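Local coordinates for periplasmic binding protein (Sulfurospirillum deleyianum, PDB 4PAG) that probably serves an ABC transporter as its periplasmic solute-binding protein and holds a histidine molecule in its pocket, at residues K168-V173 with K287-R292; E228-Q233 with A248-V253; D156-F161 with G280-A285; N120-Q125 with R188-E193. All coordinates share one frame; numbering follows the deposited sequence.

Contact 1 of 4, residues K168-V173 with K287-R292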
loop_
_atom_site.group_PDB
_atom_site.type_symbol
_atom_site.label_atom_id
_atom_site.label_comp_id
_atom_site.label_asym_id
_atom_site.label_seq_id
_atom_site.Cartn_x
_atom_site.Cartn_y
_atom_site.Cartn_z
ATOM N N LYS A 168 15.877 4.018 21.660
ATOM C CA LYS A 168 17.294 4.269 21.360
ATOM C C LYS A 168 17.968 3.176 20.522
ATOM O O LYS A 168 19.069 3.382 20.025
ATOM C CB LYS A 168 18.098 4.475 22.657
ATOM C CG LYS A 168 18.218 5.926 23.100
ATOM C CD LYS A 168 16.858 6.587 23.267
ATOM C CE LYS A 168 16.942 7.821 24.154
ATOM N NZ LYS A 168 15.588 8.304 24.545
ATOM N N GLU A 169 17.322 2.022 20.382
ATOM C CA GLU A 169 17.851 0.923 19.576
ATOM C C GLU A 169 17.123 0.754 18.234
ATOM O O GLU A 169 17.353 -0.230 17.535
ATOM C CB GLU A 169 17.794 -0.383 20.373
ATOM C CG GLU A 169 18.733 -0.405 21.576
ATOM C CD GLU A 169 18.605 -1.665 22.414
ATOM O OE1 GLU A 169 17.978 -2.639 21.951
ATOM O OE2 GLU A 169 19.139 -1.683 23.545
ATOM N N ARG A 170 16.266 1.709 17.867
ATOM C CA ARG A 170 15.516 1.620 16.613
ATOM C C ARG A 170 16.434 1.851 15.419
ATOM O O ARG A 170 17.240 2.781 15.416
ATOM C CB ARG A 170 14.367 2.631 16.583
ATOM C CG ARG A 170 13.328 2.440 17.684
ATOM C CD ARG A 170 12.360 1.336 17.336
ATOM N NE ARG A 170 11.435 1.002 18.424
ATOM C CZ ARG A 170 10.171 1.414 18.521
ATOM N NH1 ARG A 170 9.633 2.217 17.617
ATOM N NH2 ARG A 170 9.431 1.015 19.548
ATOM N N THR A 171 16.294 1.013 14.400
ATOM C CA THR A 171 17.175 1.042 13.231
ATOM C C THR A 171 16.925 2.289 12.381
ATOM O O THR A 171 15.803 2.532 11.963
ATOM C CB THR A 171 16.949 -0.223 12.380
ATOM O OG1 THR A 171 17.200 -1.378 13.183
ATOM C CG2 THR A 171 17.849 -0.262 11.140
ATOM N N LYS A 172 17.973 3.071 12.120
ATOM C CA LYS A 172 17.858 4.217 11.216
ATOM C C LYS A 172 17.684 3.739 9.774
ATOM O O LYS A 172 18.460 2.914 9.283
ATOM C CB LYS A 172 19.078 5.127 11.324
ATOM C CG LYS A 172 19.215 5.811 12.679
ATOM C CD LYS A 172 20.616 6.361 12.898
ATOM C CE LYS A 172 20.944 7.509 11.962
ATOM N NZ LYS A 172 22.406 7.822 11.969
ATOM N N VAL A 173 16.658 4.257 9.103
ATOM C CA VAL A 173 16.346 3.839 7.746
ATOM C C VAL A 173 16.105 5.050 6.831
ATOM O O VAL A 173 15.468 6.038 7.221
ATOM C CB VAL A 173 15.156 2.829 7.720
ATOM C CG1 VAL A 173 13.911 3.382 8.395
ATOM C CG2 VAL A 173 14.823 2.395 6.298
ATOM N N LYS A 287 14.113 -6.838 7.680
ATOM C CA LYS A 287 15.324 -6.182 7.194
ATOM C C LYS A 287 15.923 -5.223 8.232
ATOM O O LYS A 287 17.137 -5.100 8.318
ATOM C CB LYS A 287 15.040 -5.435 5.888
ATOM C CG LYS A 287 14.546 -6.311 4.741
ATOM C CD LYS A 287 15.459 -7.504 4.466
ATOM C CE LYS A 287 14.981 -8.292 3.260
ATOM N NZ LYS A 287 15.543 -9.666 3.276
ATOM N N LEU A 288 15.080 -4.550 9.013
ATOM C CA LEU A 288 15.555 -3.637 10.062
ATOM C C LEU A 288 16.162 -4.373 11.272
ATOM O O LEU A 288 17.064 -3.859 11.928
ATOM C CB LEU A 288 14.412 -2.740 10.538
ATOM C CG LEU A 288 13.737 -1.809 9.523
ATOM C CD1 LEU A 288 12.641 -1.003 10.224
ATOM C CD2 LEU A 288 14.734 -0.886 8.846
ATOM N N TYR A 289 15.657 -5.572 11.548
ATOM C CA TYR A 289 15.995 -6.335 12.747
ATOM C C TYR A 289 16.318 -7.777 12.381
ATOM O O TYR A 289 15.617 -8.698 12.791
ATOM C CB TYR A 289 14.843 -6.253 13.752
ATOM C CG TYR A 289 14.576 -4.826 14.127
ATOM C CD1 TYR A 289 15.469 -4.138 14.943
ATOM C CD2 TYR A 289 13.485 -4.125 13.601
ATOM C CE1 TYR A 289 15.269 -2.817 15.265
ATOM C CE2 TYR A 289 13.279 -2.790 13.923
ATOM C CZ TYR A 289 14.182 -2.144 14.753
ATOM O OH TYR A 289 14.016 -0.825 15.096
ATOM N N PRO A 290 17.395 -7.979 11.602
ATOM C CA PRO A 290 17.713 -9.328 11.106
ATOM C C PRO A 290 17.991 -10.352 12.207
ATOM O O PRO A 290 17.743 -11.538 12.005
ATOM C CB PRO A 290 18.955 -9.117 10.226
ATOM C CG PRO A 290 19.491 -7.784 10.584
ATOM C CD PRO A 290 18.340 -6.965 11.102
ATOM N N THR A 291 18.485 -9.906 13.357
ATOM C CA THR A 291 18.742 -10.825 14.461
ATOM C C THR A 291 17.575 -10.918 15.455
ATOM O O THR A 291 17.384 -11.958 16.072
ATOM C CB THR A 291 20.038 -10.459 15.206
ATOM O OG1 THR A 291 19.923 -9.146 15.764
ATOM C CG2 THR A 291 21.216 -10.500 14.256
ATOM N N ARG A 292 16.793 -9.851 15.606
ATOM C CA ARG A 292 15.710 -9.826 16.598
ATOM C C ARG A 292 14.353 -10.261 16.029
ATOM O O ARG A 292 13.519 -10.772 16.765
ATOM C CB ARG A 292 15.563 -8.430 17.207
ATOM C CG ARG A 292 16.722 -7.952 18.087
ATOM C CD ARG A 292 16.893 -6.444 17.911
ATOM N NE ARG A 292 17.505 -5.747 19.038
ATOM C CZ ARG A 292 16.904 -5.495 20.201
ATOM N NH1 ARG A 292 15.668 -5.917 20.447
ATOM N NH2 ARG A 292 17.558 -4.838 21.145
#
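Thr171 meets the end of a helix at Leu288 and Tyr289 and bonds to both. Its hydroxyl OG1 donates to Leu288 O at 2.8 Å. The donor sits above the carbonyl plane, 38° out of it. OG1 is anti to the carbonyl carbon of Thr171 (chi1 -58°), which turns it to the helix end and leaves CG2 on the apolar side. There Thr171 CG2 lies 3.9 Å from Leu288 CD2. The same methyl of Leu288 also touches Val173, with CB to CD2 at 3.9 Å, and the two side chains cross at about a right angle. Leu288 is the last residue of helix 277-288. Thr171 leads into strand 172-176 of the parallel sheet, so the contact ties the helix end to the start of a strand. Tyr289 is the first residue beyond the helix. Its side chain and that of Thr171 pass each other in opposite directions. Tyr289 CE1 is 3.2 Å from Thr171 OG1. At the ring tip, Tyr289 OH accepts a nearly straight bond from Thr171 N, 3.0 Å long with an angle of 162° at the hydrogen. The hydroxyl is also bonded to Gly199 O, so it is gripped twice. Glu169 O and Arg170 CA lie at the ring edge, near its plane. Further out, the carboxylate of Glu169 and the guanidinium of Arg292 form a salt bridge whose modelled geometry is doubtful.

Contact 2 of 4, residues E228-Q233 with A248-V253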
loop_
_atom_site.group_PDB
_atom_site.type_symbol
_atom_site.label_atom_id
_atom_site.label_comp_id
_atom_site.label_asym_id
_atom_site.label_seq_id
_atom_site.Cartn_x
_atom_site.Cartn_y
_atom_site.Cartn_z
ATOM N N GLU A 228 21.292 3.045 8.653
ATOM C CA GLU A 228 21.764 1.680 8.846
ATOM C C GLU A 228 21.200 0.760 7.770
ATOM O O GLU A 228 21.870 -0.187 7.344
ATOM C CB GLU A 228 21.385 1.174 10.234
ATOM C CG GLU A 228 22.009 1.994 11.348
ATOM C CD GLU A 228 21.378 1.724 12.701
ATOM O OE1 GLU A 228 21.751 0.709 13.327
ATOM O OE2 GLU A 228 20.523 2.526 13.139
ATOM N N VAL A 229 19.970 1.038 7.347
ATOM C CA VAL A 229 19.313 0.298 6.279
ATOM C C VAL A 229 18.749 1.271 5.243
ATOM O O VAL A 229 18.240 2.341 5.589
ATOM C CB VAL A 229 18.182 -0.598 6.828
ATOM C CG1 VAL A 229 17.354 -1.192 5.700
ATOM C CG2 VAL A 229 18.744 -1.724 7.696
ATOM N N ILE A 230 18.839 0.890 3.973
ATOM C CA ILE A 230 18.225 1.656 2.903
ATOM C C ILE A 230 17.182 0.796 2.195
ATOM O O ILE A 230 17.466 -0.313 1.743
ATOM C CB ILE A 230 19.258 2.200 1.898
ATOM C CG1 ILE A 230 20.205 3.193 2.585
ATOM C CG2 ILE A 230 18.535 2.852 0.720
ATOM C CD1 ILE A 230 21.433 3.561 1.774
ATOM N N ILE A 231 15.962 1.315 2.124
ATOM C CA ILE A 231 14.874 0.664 1.410
ATOM C C ILE A 231 14.663 1.417 0.103
ATOM O O ILE A 231 14.442 2.629 0.114
ATOM C CB ILE A 231 13.577 0.678 2.247
ATOM C CG1 ILE A 231 13.776 -0.038 3.592
ATOM C CG2 ILE A 231 12.423 0.045 1.479
ATOM C CD1 ILE A 231 14.167 -1.499 3.497
ATOM N N VAL A 232 14.718 0.685 -1.009
ATOM C CA VAL A 232 14.761 1.247 -2.356
ATOM C C VAL A 232 13.516 0.868 -3.165
ATOM O O VAL A 232 13.117 -0.297 -3.209
ATOM C CB VAL A 232 16.004 0.714 -3.107
ATOM C CG1 VAL A 232 16.012 1.198 -4.549
ATOM C CG2 VAL A 232 17.292 1.110 -2.377
ATOM N N GLN A 233 12.917 1.850 -3.829
ATOM C CA GLN A 233 11.725 1.602 -4.645
ATOM C C GLN A 233 12.121 1.247 -6.089
ATOM O O GLN A 233 11.623 0.279 -6.663
ATOM C CB GLN A 233 10.820 2.843 -4.577
ATOM C CG GLN A 233 9.309 2.665 -4.621
ATOM C CD GLN A 233 8.762 1.379 -4.019
ATOM O OE1 GLN A 233 8.772 0.353 -4.668
ATOM N NE2 GLN A 233 8.200 1.455 -2.815
ATOM N N ALA A 248 29.578 3.932 -1.937
ATOM C CA ALA A 248 30.305 3.076 -0.998
ATOM C C ALA A 248 30.738 3.809 0.278
ATOM O O ALA A 248 31.180 3.174 1.221
ATOM C CB ALA A 248 31.515 2.457 -1.685
ATOM N N VAL A 249 30.636 5.137 0.303
ATOM C CA VAL A 249 30.845 5.890 1.547
ATOM C C VAL A 249 29.844 5.495 2.642
ATOM O O VAL A 249 30.137 5.612 3.828
ATOM C CB VAL A 249 30.802 7.421 1.311
ATOM C CG1 VAL A 249 29.429 7.895 0.844
ATOM C CG2 VAL A 249 31.185 8.155 2.572
ATOM N N LEU A 250 28.666 5.027 2.242
ATOM C CA LEU A 250 27.610 4.699 3.191
ATOM C C LEU A 250 27.821 3.330 3.832
ATOM O O LEU A 250 28.055 2.339 3.134
ATOM C CB LEU A 250 26.260 4.713 2.480
ATOM C CG LEU A 250 25.804 6.053 1.897
ATOM C CD1 LEU A 250 24.507 5.876 1.127
ATOM C CD2 LEU A 250 25.619 7.099 2.984
ATOM N N LYS A 251 27.705 3.267 5.157
ATOM C CA LYS A 251 27.850 2.000 5.878
ATOM C C LYS A 251 26.779 0.981 5.452
ATOM O O LYS A 251 27.054 -0.209 5.375
ATOM C CB LYS A 251 27.807 2.209 7.398
ATOM C CG LYS A 251 28.879 3.145 7.955
ATOM C CD LYS A 251 30.233 2.472 8.181
ATOM C CE LYS A 251 31.216 3.440 8.843
ATOM N NZ LYS A 251 32.565 2.873 9.173
ATOM N N ALA A 252 25.560 1.440 5.175
ATOM C CA ALA A 252 24.512 0.540 4.711
ATOM C C ALA A 252 24.944 -0.162 3.423
ATOM O O ALA A 252 24.653 -1.342 3.232
ATOM C CB ALA A 252 23.204 1.292 4.499
ATOM N N VAL A 253 25.657 0.561 2.560
ATOM C CA VAL A 253 26.112 0.012 1.286
ATOM C C VAL A 253 27.250 -0.989 1.517
ATOM O O VAL A 253 27.246 -2.075 0.938
ATOM C CB VAL A 253 26.510 1.129 0.296
ATOM C CG1 VAL A 253 27.227 0.563 -0.923
ATOM C CG2 VAL A 253 25.275 1.916 -0.125
#
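Ala252 lays its methyl over one face of the Glu228-Val229 peptide, the flat group that takes part in this contact. No aromatic ring is involved. Ala252 CB is 3.5 Å from Glu228 O. Ala252 CB is 3.9 Å from Glu228 C and 4.3 Å from Val229 N, so it covers the carbonyl end more closely than the amide end. On its N-H side the peptide bonds into the parallel sheet, Val229 N to Lys172 O. Glu228 takes part through its backbone; its OE2 accepts from Lys172 N.

Ile230 carries the apolar part. Its CG1 is anti to the carbonyl carbon (chi1 -64°), and CD1 continues outward from CG1 (chi2 168°). The tip of the side chain thereby meets the helix start. Ile230 CD1 is 3.9 Å from Leu250 CD1, and these two side chains cross at about a right angle. The same CD1 of Ile230 is 4.0 Å from Ala252 CB, so one methyl touches both residues. Leu250 stands at the N-cap position of helix 251-254, and its side chain also packs on Ile222 of helix 219-225.

Strand 229-232 and strand 258-260 are parallel neighbours in the sheet. The helices between them, 235-243 and 251-254, make this a beta-alpha-beta crossover. The contact packs the second of those helices against the strand that precedes it.

No hydrogen bond or charge pair crosses between the segments. The contact therefore rests on fit, with aliphatic groups against each other and against a peptide face.

Contact 3 of 4, residues D156-F161 with G280-A285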
loop_
_atom_site.group_PDB
_atom_site.type_symbol
_atom_site.label_atom_id
_atom_site.label_comp_id
_atom_site.label_asym_id
_atom_site.label_seq_id
_atom_site.Cartn_x
_atom_site.Cartn_y
_atom_site.Cartn_z
ATOM N N ASP A 156 -0.990 -7.271 15.016
ATOM C CA ASP A 156 -0.764 -7.434 16.460
ATOM C C ASP A 156 0.625 -8.007 16.749
ATOM O O ASP A 156 1.306 -7.556 17.665
ATOM C CB ASP A 156 -1.836 -8.339 17.080
ATOM C CG ASP A 156 -3.209 -7.675 17.145
ATOM O OD1 ASP A 156 -3.311 -6.452 16.895
ATOM O OD2 ASP A 156 -4.196 -8.385 17.450
ATOM N N GLU A 157 1.039 -9.002 15.971
ATOM C CA GLU A 157 2.376 -9.581 16.111
ATOM C C GLU A 157 3.460 -8.535 15.916
ATOM O O GLU A 157 4.437 -8.495 16.661
ATOM C CB GLU A 157 2.602 -10.691 15.088
ATOM C CG GLU A 157 1.866 -11.979 15.379
ATOM C CD GLU A 157 1.931 -12.947 14.217
ATOM O OE1 GLU A 157 2.268 -12.517 13.086
ATOM O OE2 GLU A 157 1.651 -14.143 14.436
ATOM N N LEU A 158 3.296 -7.715 14.886
ATOM C CA LEU A 158 4.269 -6.676 14.586
ATOM C C LEU A 158 4.310 -5.620 15.684
ATOM O O LEU A 158 5.393 -5.196 16.091
ATOM C CB LEU A 158 3.984 -6.018 13.232
ATOM C CG LEU A 158 5.038 -5.001 12.766
ATOM C CD1 LEU A 158 6.400 -5.657 12.581
ATOM C CD2 LEU A 158 4.572 -4.350 11.477
ATOM N N LYS A 159 3.136 -5.206 16.160
ATOM C CA LYS A 159 3.037 -4.214 17.241
ATOM C C LYS A 159 3.742 -4.674 18.513
ATOM O O LYS A 159 4.469 -3.909 19.149
ATOM C CB LYS A 159 1.576 -3.912 17.560
ATOM C CG LYS A 159 1.385 -2.751 18.523
ATOM C CD LYS A 159 -0.082 -2.492 18.836
ATOM C CE LYS A 159 -0.227 -1.181 19.598
ATOM N NZ LYS A 159 -1.491 -1.099 20.377
ATOM N N THR A 160 3.519 -5.927 18.875
ATOM C CA THR A 160 4.146 -6.508 20.047
ATOM C C THR A 160 5.662 -6.597 19.865
ATOM O O THR A 160 6.406 -6.242 20.772
ATOM C CB THR A 160 3.533 -7.879 20.370
ATOM O OG1 THR A 160 2.144 -7.691 20.667
ATOM C CG2 THR A 160 4.207 -8.515 21.576
ATOM N N PHE A 161 6.119 -7.031 18.694
ATOM C CA PHE A 161 7.559 -7.063 18.418
ATOM C C PHE A 161 8.211 -5.666 18.475
ATOM O O PHE A 161 9.232 -5.479 19.142
ATOM C CB PHE A 161 7.868 -7.725 17.071
ATOM C CG PHE A 161 9.295 -7.548 16.642
ATOM C CD1 PHE A 161 10.312 -8.171 17.339
ATOM C CD2 PHE A 161 9.623 -6.716 15.580
ATOM C CE1 PHE A 161 11.632 -8.001 16.972
ATOM C CE2 PHE A 161 10.945 -6.533 15.217
ATOM C CZ PHE A 161 11.949 -7.181 15.914
ATOM N N GLY A 280 4.037 -6.241 3.960
ATOM C CA GLY A 280 5.187 -5.386 3.689
ATOM C C GLY A 280 5.878 -4.849 4.922
ATOM O O GLY A 280 7.100 -4.733 4.946
ATOM N N ALA A 281 5.106 -4.504 5.952
ATOM C CA ALA A 281 5.701 -4.011 7.200
ATOM C C ALA A 281 6.482 -5.116 7.916
ATOM O O ALA A 281 7.507 -4.848 8.543
ATOM C CB ALA A 281 4.640 -3.424 8.105
ATOM N N HIS A 282 6.016 -6.356 7.805
ATOM C CA HIS A 282 6.785 -7.497 8.321
ATOM C C HIS A 282 8.088 -7.682 7.552
ATOM O O HIS A 282 9.155 -7.891 8.151
ATOM C CB HIS A 282 5.970 -8.789 8.293
ATOM C CG HIS A 282 5.120 -8.980 9.504
ATOM N ND1 HIS A 282 5.610 -9.511 10.676
ATOM C CD2 HIS A 282 3.819 -8.692 9.736
ATOM C CE1 HIS A 282 4.645 -9.550 11.577
ATOM N NE2 HIS A 282 3.548 -9.057 11.029
ATOM N N TRP A 283 8.002 -7.608 6.231
ATOM C CA TRP A 283 9.198 -7.668 5.390
ATOM C C TRP A 283 10.206 -6.587 5.792
ATOM O O TRP A 283 11.400 -6.875 5.979
ATOM C CB TRP A 283 8.821 -7.545 3.915
ATOM C CG TRP A 283 10.000 -7.442 3.007
ATOM C CD1 TRP A 283 10.808 -8.464 2.596
ATOM C CD2 TRP A 283 10.514 -6.256 2.400
ATOM N NE1 TRP A 283 11.785 -7.988 1.767
ATOM C CE2 TRP A 283 11.636 -6.634 1.634
ATOM C CE3 TRP A 283 10.143 -4.909 2.431
ATOM C CZ2 TRP A 283 12.379 -5.719 0.896
ATOM C CZ3 TRP A 283 10.894 -3.997 1.708
ATOM C CH2 TRP A 283 11.998 -4.410 0.947
ATOM N N ILE A 284 9.729 -5.351 5.941
ATOM C CA ILE A 284 10.581 -4.258 6.440
ATOM C C ILE A 284 11.198 -4.590 7.816
ATOM O O ILE A 284 12.408 -4.396 8.026
ATOM C CB ILE A 284 9.816 -2.912 6.534
ATOM C CG1 ILE A 284 9.480 -2.381 5.135
ATOM C CG2 ILE A 284 10.642 -1.868 7.263
ATOM C CD1 ILE A 284 8.412 -1.306 5.147
ATOM N N ALA A 285 10.381 -5.068 8.753
ATOM C CA ALA A 285 10.884 -5.421 10.090
ATOM C C ALA A 285 12.003 -6.466 10.025
ATOM O O ALA A 285 13.005 -6.375 10.758
ATOM C CB ALA A 285 9.749 -5.917 10.976
#
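Leu158 puts its two methyls on two alanines of the facing helix. Its CG is anti to the backbone N (chi1 -174°), which brings the branch point toward the alanines. The second torsion (chi2 62°) places CD1 by Ala285, with Leu158 CD1 to Ala285 CB at 3.7 Å. The other branch, Leu158 CD2, is 3.5 Å from Ala281 CB, tighter than usual for two carbons. The alanines are one helical turn apart, and the fork of the leucine straddles them.

His282 comes in beside the leucine. Leu158 CD1 lies over one face of the imidazole, and Leu158 CB is 3.8 Å from His282 NE2. Glu157 has an extended chain, and its OE1 ends 4.1 Å from His282 CE1. The carboxylate and ring planes are nearly perpendicular. Phe161, one turn beyond Leu158, adds a looser touch on Ala285 CB.

The segments belong to helix 141-163 and helix 277-288. They run in roughly the same direction, at 31°, with axes 10.6 Å apart at closest approach. A long helix such as 141-163 is consistent with the rigid connecting helix of this binding-protein family.

The polar atoms near this apolar patch have partners outside the two segments. Glu157 OE1 has a salt bridge to Lys300. His282 ND1 is bonded to Tyr293 OH. His282 NE2 is bonded to Tyr154 O, which belongs to helix 141-163 just before 156-161. No hydrogen bond joins the two segments themselves, yet this bond pins the helices by a polar link as well as by packing. Together the two bonds of the imidazole fix the rotation of the ring.

Contact 4 of 4, residues N120-Q125 with R188-E193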
loop_
_atom_site.group_PDB
_atom_site.type_symbol
_atom_site.label_atom_id
_atom_site.label_comp_id
_atom_site.label_asym_id
_atom_site.label_seq_id
_atom_site.Cartn_x
_atom_site.Cartn_y
_atom_site.Cartn_z
ATOM N N ASN A 120 -10.909 5.097 6.028
ATOM C CA ASN A 120 -9.683 5.654 6.566
ATOM C C ASN A 120 -8.619 4.568 6.713
ATOM O O ASN A 120 -8.664 3.769 7.644
ATOM C CB ASN A 120 -9.971 6.324 7.911
ATOM C CG ASN A 120 -8.789 7.115 8.430
ATOM O OD1 ASN A 120 -7.661 6.934 7.983
ATOM N ND2 ASN A 120 -9.043 7.997 9.376
ATOM N N ILE A 121 -7.651 4.565 5.807
ATOM C CA ILE A 121 -6.648 3.494 5.753
ATOM C C ILE A 121 -5.219 3.971 6.006
ATOM O O ILE A 121 -4.266 3.218 5.802
ATOM C CB ILE A 121 -6.683 2.781 4.392
ATOM C CG1 ILE A 121 -6.618 3.803 3.251
ATOM C CG2 ILE A 121 -7.943 1.945 4.288
ATOM C CD1 ILE A 121 -6.164 3.227 1.933
ATOM N N ASP A 122 -5.058 5.208 6.453
ATOM C CA ASP A 122 -3.719 5.759 6.615
ATOM C C ASP A 122 -2.930 5.030 7.706
ATOM O O ASP A 122 -1.761 4.693 7.512
ATOM C CB ASP A 122 -3.790 7.259 6.865
ATOM C CG ASP A 122 -4.103 8.051 5.590
ATOM O OD1 ASP A 122 -4.153 7.471 4.471
ATOM O OD2 ASP A 122 -4.298 9.266 5.706
ATOM N N ASP A 123 -3.579 4.764 8.835
ATOM C CA ASP A 123 -3.008 3.917 9.872
ATOM C C ASP A 123 -3.283 2.480 9.464
ATOM O O ASP A 123 -4.438 2.078 9.368
ATOM C CB ASP A 123 -3.652 4.224 11.229
ATOM C CG ASP A 123 -2.954 3.527 12.403
ATOM O OD1 ASP A 123 -2.192 2.540 12.207
ATOM O OD2 ASP A 123 -3.189 3.978 13.547
ATOM N N SER A 124 -2.226 1.705 9.224
ATOM C CA SER A 124 -2.388 0.327 8.768
ATOM C C SER A 124 -3.120 -0.562 9.790
ATOM O O SER A 124 -3.711 -1.582 9.415
ATOM C CB SER A 124 -1.034 -0.284 8.375
ATOM O OG SER A 124 -0.483 0.348 7.216
ATOM N N GLN A 125 -3.088 -0.176 11.063
ATOM C CA GLN A 125 -3.831 -0.892 12.095
ATOM C C GLN A 125 -5.345 -0.856 11.830
ATOM O O GLN A 125 -6.081 -1.678 12.367
ATOM C CB GLN A 125 -3.510 -0.330 13.487
ATOM C CG GLN A 125 -2.018 -0.219 13.799
ATOM C CD GLN A 125 -1.423 -1.478 14.407
ATOM O OE1 GLN A 125 -0.259 -1.496 14.798
ATOM N NE2 GLN A 125 -2.225 -2.519 14.524
ATOM N N ARG A 188 6.711 11.405 8.844
ATOM C CA ARG A 188 5.252 11.354 8.974
ATOM C C ARG A 188 4.619 11.598 7.608
ATOM O O ARG A 188 4.498 12.740 7.156
ATOM C CB ARG A 188 4.775 12.372 10.011
ATOM C CG ARG A 188 4.968 11.897 11.453
ATOM C CD ARG A 188 5.294 13.055 12.390
ATOM N NE ARG A 188 6.614 13.603 12.081
ATOM C CZ ARG A 188 7.055 14.814 12.420
ATOM N NH1 ARG A 188 6.289 15.662 13.114
ATOM N NH2 ARG A 188 8.285 15.178 12.054
ATOM N N SER A 189 4.230 10.509 6.950
ATOM C CA SER A 189 3.712 10.555 5.579
ATOM C C SER A 189 2.969 9.273 5.303
ATOM O O SER A 189 3.406 8.213 5.752
ATOM C CB SER A 189 4.867 10.678 4.583
ATOM O OG SER A 189 4.454 10.394 3.246
ATOM N N PHE A 190 1.867 9.330 4.550
ATOM C CA PHE A 190 1.196 8.080 4.218
ATOM C C PHE A 190 2.009 7.204 3.250
ATOM O O PHE A 190 1.729 6.010 3.101
ATOM C CB PHE A 190 -0.287 8.238 3.822
ATOM C CG PHE A 190 -0.563 9.056 2.585
ATOM C CD1 PHE A 190 -0.153 8.638 1.324
ATOM C CD2 PHE A 190 -1.365 10.194 2.673
ATOM C CE1 PHE A 190 -0.468 9.375 0.189
ATOM C CE2 PHE A 190 -1.685 10.931 1.542
ATOM C CZ PHE A 190 -1.232 10.520 0.293
ATOM N N HIS A 191 3.038 7.779 2.640
ATOM C CA HIS A 191 3.952 7.017 1.786
ATOM C C HIS A 191 5.019 6.216 2.540
ATOM O O HIS A 191 5.544 5.245 1.993
ATOM C CB HIS A 191 4.626 7.954 0.791
ATOM C CG HIS A 191 3.684 8.519 -0.225
ATOM N ND1 HIS A 191 3.042 7.733 -1.156
ATOM C CD2 HIS A 191 3.263 9.785 -0.447
ATOM C CE1 HIS A 191 2.276 8.495 -1.920
ATOM N NE2 HIS A 191 2.394 9.745 -1.509
ATOM N N SER A 192 5.333 6.614 3.774
ATOM C CA SER A 192 6.370 5.948 4.585
ATOM C C SER A 192 5.855 5.235 5.843
ATOM O O SER A 192 6.636 4.619 6.566
ATOM C CB SER A 192 7.436 6.963 5.002
ATOM O OG SER A 192 6.886 7.955 5.845
ATOM N N GLU A 193 4.548 5.296 6.084
ATOM C CA GLU A 193 3.925 4.708 7.279
ATOM C C GLU A 193 4.407 3.297 7.691
ATOM O O GLU A 193 4.665 3.083 8.876
ATOM C CB GLU A 193 2.394 4.717 7.129
ATOM C CG GLU A 193 1.634 4.283 8.373
ATOM C CD GLU A 193 1.228 2.814 8.370
ATOM O OE1 GLU A 193 1.412 2.121 7.340
ATOM O OE2 GLU A 193 0.699 2.344 9.406
HETATM O O HOH W 1 -0.536 5.479 5.502
HETATM O O HOH W 2 0.567 3.663 11.609
#
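Ser124, inside an Asx turn begun by Asp123, bonds to Glu193 at the start of helix 193-197. An ST turn at Ser189 shapes the loop before that helix. The Asx turn follows strand 116-119. The contact thus joins two loops in a fold that is probably the two-lobed one of periplasmic binding proteins.

The carboxylate of Glu193 grips Ser124 with both oxygens. Ser124 OG donates to Glu193 OE1 at 2.6 Å, on its syn side. Ser124 N donates to Glu193 OE2 at 3.0 Å, nearly straight but from well above the carboxylate plane. Glu193 CG is anti to the backbone N (chi1 -173°), which carries the chain across to Asp122 O, 3.5 Å from CG. Arg277 offers Glu193 a long, weak ion pair.

In the Asx turn, Gln125 N donates to Asp123 OD1. That oxygen is 4.0 Å from Glu193 OE2, and a water probably eases the like charges by donating to both. A second water donates to Asp122 O and, weakly, to Phe190 O. The carboxylate of Asp122 is bonded to Thr98 and Trp96, and its OD1 lies 4.0 Å from Phe190 CB.

In the fold
From the N terminus the chain first passes 120-125, then 156-161 on helix 141-163, then 168-173 at the start of strand 172-176. Contact 4 closes first, when 188-193 returns to 120-125. Contact 2 follows as a short loop between strand 229-232 and helix 251-254. Helix 277-288 then closes contact 3, and the residues at its end close contact 1. Contact 2 lies wholly within the spans of contacts 1 and 3. Contacts 1, 3 and 4 cross one another in pairs. Contacts 1 and 2 share the parallel sheet, where Lys172 O bonds Val229 N. Contacts 1 and 3 share helix 277-288, and Phe161 packs on Tyr289.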